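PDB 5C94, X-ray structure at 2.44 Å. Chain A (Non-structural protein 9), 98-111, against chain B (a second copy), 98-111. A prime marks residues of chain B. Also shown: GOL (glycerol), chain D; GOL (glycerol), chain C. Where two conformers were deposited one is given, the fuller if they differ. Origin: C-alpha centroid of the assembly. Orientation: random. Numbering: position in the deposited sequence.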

# COMPACT_ATOMS: atom_id res chain seq x y z
N ARG A 98 2.05 9.68 6.12
CA ARG A 98 1.39 8.69 6.96
C ARG A 98 1.81 7.27 6.55
O ARG A 98 2.04 7.00 5.36
CB ARG A 98 -0.12 8.82 6.87
CG ARG A 98 -0.68 10.07 7.55
CD ARG A 98 -2.10 9.81 8.07
NE ARG A 98 -3.11 9.80 7.01
CZ ARG A 98 -4.16 8.97 6.97
NH1 ARG A 98 -4.34 8.05 7.91
NH2 ARG A 98 -5.02 9.06 5.97
N SER A 99 1.88 6.36 7.52
CA SER A 99 2.33 5.00 7.28
C SER A 99 1.46 4.25 6.28
O SER A 99 1.96 3.49 5.44
CB SER A 99 2.37 4.22 8.60
OG SER A 99 3.37 4.71 9.46
N ILE A 100 0.15 4.47 6.37
CA ILE A 100 -0.78 3.78 5.49
C ILE A 100 -0.58 4.31 4.06
O ILE A 100 -0.68 3.55 3.09
CB ILE A 100 -2.25 3.95 5.97
CG1 ILE A 100 -3.18 3.04 5.19
CG2 ILE A 100 -2.72 5.40 5.90
CD1 ILE A 100 -4.61 3.01 5.75
N VAL A 101 -0.24 5.59 3.94
CA VAL A 101 -0.04 6.17 2.62
C VAL A 101 1.28 5.69 2.03
O VAL A 101 1.36 5.44 0.82
CB VAL A 101 -0.10 7.71 2.68
CG1 VAL A 101 0.25 8.31 1.35
CG2 VAL A 101 -1.50 8.17 3.10
N ARG A 102 2.30 5.54 2.87
CA ARG A 102 3.56 4.93 2.41
C ARG A 102 3.32 3.52 1.88
O ARG A 102 3.86 3.14 0.84
CB ARG A 102 4.59 4.87 3.54
CG ARG A 102 5.07 6.22 4.04
CD ARG A 102 6.07 6.09 5.18
NE ARG A 102 6.29 7.39 5.80
CZ ARG A 102 7.41 8.10 5.66
NH1 ARG A 102 8.42 7.63 4.95
NH2 ARG A 102 7.53 9.28 6.25
N GLY A 103 2.52 2.75 2.60
CA GLY A 103 2.22 1.39 2.21
C GLY A 103 1.48 1.36 0.89
O GLY A 103 1.74 0.48 0.05
N MET A 104 0.58 2.31 0.68
CA MET A 104 -0.19 2.35 -0.55
C MET A 104 0.70 2.47 -1.78
O MET A 104 0.47 1.80 -2.78
CB MET A 104 -1.19 3.48 -0.51
CG MET A 104 -2.36 3.17 0.38
SD MET A 104 -3.70 4.31 0.05
CE MET A 104 -3.64 4.36 -1.74
N VAL A 105 1.73 3.31 -1.69
CA VAL A 105 2.72 3.42 -2.75
C VAL A 105 3.44 2.08 -2.94
O VAL A 105 3.63 1.63 -4.07
CB VAL A 105 3.76 4.52 -2.47
CG1 VAL A 105 4.84 4.52 -3.56
CG2 VAL A 105 3.11 5.88 -2.38
N LEU A 106 3.86 1.46 -1.84
CA LEU A 106 4.60 0.20 -1.93
C LEU A 106 3.72 -0.87 -2.56
O LEU A 106 4.18 -1.66 -3.38
CB LEU A 106 5.10 -0.26 -0.56
CG LEU A 106 6.19 0.59 0.10
CD1 LEU A 106 6.51 0.05 1.49
CD2 LEU A 106 7.45 0.65 -0.76
N GLY A 107 2.45 -0.88 -2.15
CA GLY A 107 1.49 -1.82 -2.70
C GLY A 107 1.31 -1.61 -4.19
O GLY A 107 1.24 -2.57 -4.94
N ALA A 108 1.25 -0.34 -4.62
CA ALA A 108 0.96 -0.02 -6.02
C ALA A 108 2.09 -0.46 -6.94
O ALA A 108 1.85 -0.78 -8.10
CB ALA A 108 0.69 1.46 -6.19
N ILE A 109 3.31 -0.48 -6.43
CA ILE A 109 4.47 -0.80 -7.28
C ILE A 109 4.93 -2.24 -7.11
O ILE A 109 5.82 -2.70 -7.83
CB ILE A 109 5.66 0.14 -7.00
CG1 ILE A 109 6.20 -0.10 -5.58
CG2 ILE A 109 5.26 1.61 -7.21
CD1 ILE A 109 7.38 0.75 -5.22
N SER A 110 4.32 -2.97 -6.19
CA SER A 110 4.78 -4.33 -5.90
C SER A 110 4.76 -5.26 -7.13
O SER A 110 5.62 -6.11 -7.28
CB SER A 110 3.95 -4.95 -4.77
OG SER A 110 2.57 -4.78 -4.99
N ASN A 111 3.76 -5.06 -7.98
CA ASN A 111 3.61 -5.80 -9.24
C ASN A 111 4.84 -5.66 -10.14
O ASN A 111 5.10 -6.51 -10.98
CB ASN A 111 2.38 -5.28 -9.99
CG ASN A 111 2.15 -3.80 -9.75
OD1 ASN A 111 1.72 -3.40 -8.66
ND2 ASN A 111 2.45 -2.97 -10.76
N ARG B 98 -0.39 -3.71 11.02
CA ARG B 98 0.34 -2.45 10.94
C ARG B 98 -0.22 -1.57 9.82
O ARG B 98 -0.68 -2.07 8.78
CB ARG B 98 1.82 -2.70 10.70
CG ARG B 98 2.56 -3.30 11.89
CD ARG B 98 4.03 -2.86 11.89
NE ARG B 98 4.84 -3.55 10.90
CZ ARG B 98 5.82 -3.00 10.18
NH1 ARG B 98 6.10 -1.71 10.30
NH2 ARG B 98 6.50 -3.73 9.31
N SER B 99 -0.18 -0.25 10.02
CA SER B 99 -0.75 0.71 9.08
C SER B 99 -0.10 0.62 7.69
O SER B 99 -0.79 0.73 6.67
CB SER B 99 -0.60 2.13 9.61
OG SER B 99 -1.42 2.33 10.75
N ILE B 100 1.21 0.43 7.67
CA ILE B 100 1.93 0.36 6.42
C ILE B 100 1.52 -0.91 5.68
O ILE B 100 1.41 -0.92 4.45
CB ILE B 100 3.47 0.44 6.64
CG1 ILE B 100 4.20 0.62 5.32
CG2 ILE B 100 4.01 -0.76 7.40
CD1 ILE B 100 5.69 0.90 5.49
N VAL B 101 1.24 -1.97 6.43
CA VAL B 101 0.86 -3.23 5.81
C VAL B 101 -0.57 -3.14 5.28
O VAL B 101 -0.87 -3.68 4.21
CB VAL B 101 1.02 -4.41 6.80
CG1 VAL B 101 0.48 -5.68 6.20
CG2 VAL B 101 2.49 -4.60 7.16
N ARG B 102 -1.45 -2.45 6.01
CA ARG B 102 -2.79 -2.17 5.50
C ARG B 102 -2.74 -1.41 4.18
O ARG B 102 -3.46 -1.71 3.24
CB ARG B 102 -3.62 -1.37 6.51
CG ARG B 102 -3.92 -2.10 7.80
CD ARG B 102 -4.72 -1.23 8.78
NE ARG B 102 -4.76 -1.86 10.09
CZ ARG B 102 -5.84 -2.43 10.61
NH1 ARG B 102 -6.98 -2.44 9.94
NH2 ARG B 102 -5.78 -2.99 11.81
N GLY B 103 -1.87 -0.40 4.13
CA GLY B 103 -1.72 0.40 2.94
C GLY B 103 -1.22 -0.43 1.77
O GLY B 103 -1.67 -0.24 0.63
N MET B 104 -0.32 -1.36 2.05
CA MET B 104 0.23 -2.19 0.99
C MET B 104 -0.85 -2.99 0.28
O MET B 104 -0.83 -3.10 -0.95
CB MET B 104 1.29 -3.12 1.55
CG MET B 104 2.58 -2.40 1.84
SD MET B 104 3.90 -3.58 2.06
CE MET B 104 3.54 -4.72 0.73
N VAL B 105 -1.79 -3.54 1.04
CA VAL B 105 -2.94 -4.22 0.45
C VAL B 105 -3.77 -3.25 -0.39
O VAL B 105 -4.17 -3.58 -1.50
CB VAL B 105 -3.85 -4.84 1.53
CG1 VAL B 105 -5.10 -5.45 0.88
CG2 VAL B 105 -3.11 -5.90 2.33
N LEU B 106 -4.02 -2.05 0.15
CA LEU B 106 -4.84 -1.08 -0.57
C LEU B 106 -4.15 -0.67 -1.86
O LEU B 106 -4.79 -0.53 -2.91
CB LEU B 106 -5.13 0.17 0.28
CG LEU B 106 -6.04 -0.03 1.50
CD1 LEU B 106 -6.15 1.27 2.29
CD2 LEU B 106 -7.42 -0.53 1.09
N GLY B 107 -2.83 -0.49 -1.78
CA GLY B 107 -2.04 -0.14 -2.94
C GLY B 107 -2.10 -1.24 -3.98
O GLY B 107 -2.22 -0.95 -5.17
N ALA B 108 -2.04 -2.50 -3.55
CA ALA B 108 -1.98 -3.63 -4.47
C ALA B 108 -3.27 -3.80 -5.26
O ALA B 108 -3.25 -4.27 -6.39
CB ALA B 108 -1.66 -4.92 -3.74
N ILE B 109 -4.39 -3.39 -4.67
CA ILE B 109 -5.69 -3.60 -5.32
C ILE B 109 -6.20 -2.33 -6.00
O ILE B 109 -7.22 -2.36 -6.68
CB ILE B 109 -6.76 -4.09 -4.32
CG1 ILE B 109 -7.06 -2.99 -3.28
CG2 ILE B 109 -6.31 -5.39 -3.65
CD1 ILE B 109 -8.11 -3.36 -2.28
N SER B 110 -5.48 -1.22 -5.85
CA SER B 110 -5.97 0.04 -6.39
C SER B 110 -6.21 0.02 -7.91
O SER B 110 -7.14 0.64 -8.40
CB SER B 110 -5.00 1.18 -6.05
OG SER B 110 -3.67 0.83 -6.34
N ASN B 111 -5.37 -0.72 -8.61
CA ASN B 111 -5.48 -0.93 -10.06
C ASN B 111 -6.83 -1.51 -10.45
O ASN B 111 -7.29 -1.35 -11.58
CB ASN B 111 -4.36 -1.86 -10.52
CG ASN B 111 -4.01 -2.90 -9.47
OD1 ASN B 111 -3.38 -2.57 -8.45
ND2 ASN B 111 -4.43 -4.15 -9.69
C1 GOL D . -3.33 5.62 9.47
O1 GOL D . -4.02 4.44 9.85
C2 GOL D . -1.87 5.65 9.92
O2 GOL D . -0.99 5.74 8.81
C3 GOL D . -1.61 6.83 10.86
O3 GOL D . -2.38 7.96 10.47
C1 GOL C . 5.23 1.23 10.17
O1 GOL C . 5.90 2.35 9.62
C2 GOL C . 3.87 1.56 10.79
O2 GOL C . 2.83 0.87 10.14
C3 GOL C . 3.85 1.24 12.28
O3 GOL C . 4.60 0.06 12.54

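Two copies of one helix, related by an exact two-fold axis, pack backbone to backbone through paired glycines, with CA-H...O contacts and apolar side chains but no conventional hydrogen bond between them. The helices run in broadly the same direction, at 40°, and their axes approach to 6.1 Å. The contact buries 664 Å² in total.

Gly103 and Gly107 make this closeness possible. Gly103 C lies 3.4 Å from Gly103′ C, and Gly107 C lies 3.4 Å from Gly107′ C. A CB on Gly103 would sit 2.0 Å from Ile100′ O, and one on Gly107 would sit 2.0 Å from Met104′ O. Both would clash.

With the backbones so near, CA atoms meet carbonyl oxygens in a ladder repeated by symmetry. Ile100 CA is 3.3 Å from Ser99′ O, and Gly103 CA is 3.3 Å from Ile100′ O. Met104 CA is 3.2 Å from Gly103′ O, and Gly107 CA is 3.2 Å from Met104′ O. Ala108 CA follows at 3.4 Å from Gly107′ O.

Larger apolar side chains flank the glycines. Ile100, Met104 and Leu106 leave the helix sideways, so they pack without forcing the backbones apart. Ile100 CD1 meets Leu106′ CD1 at 4.2 Å, and Met104 CG meets Leu106′ CB at 4.1 Å. Val101, Val105 and Ile109 point away and take no part.

Serines lie toward the ends. Ser99 CB is 3.8 Å from Ser99′ CB. Ser110 OG donates to Gly107 O within its own chain at 2.6 Å.

Glycerol, probably from the crystallisation liquor, bridges the N-terminal ends. In chain D, its O2 accepts from Ile100 N at 3.0 Å and its O3 from Arg98 NH1 at 3.2 Å. Its O1 makes a weak hydrogen bond with Ser99′ OG at 3.5 Å.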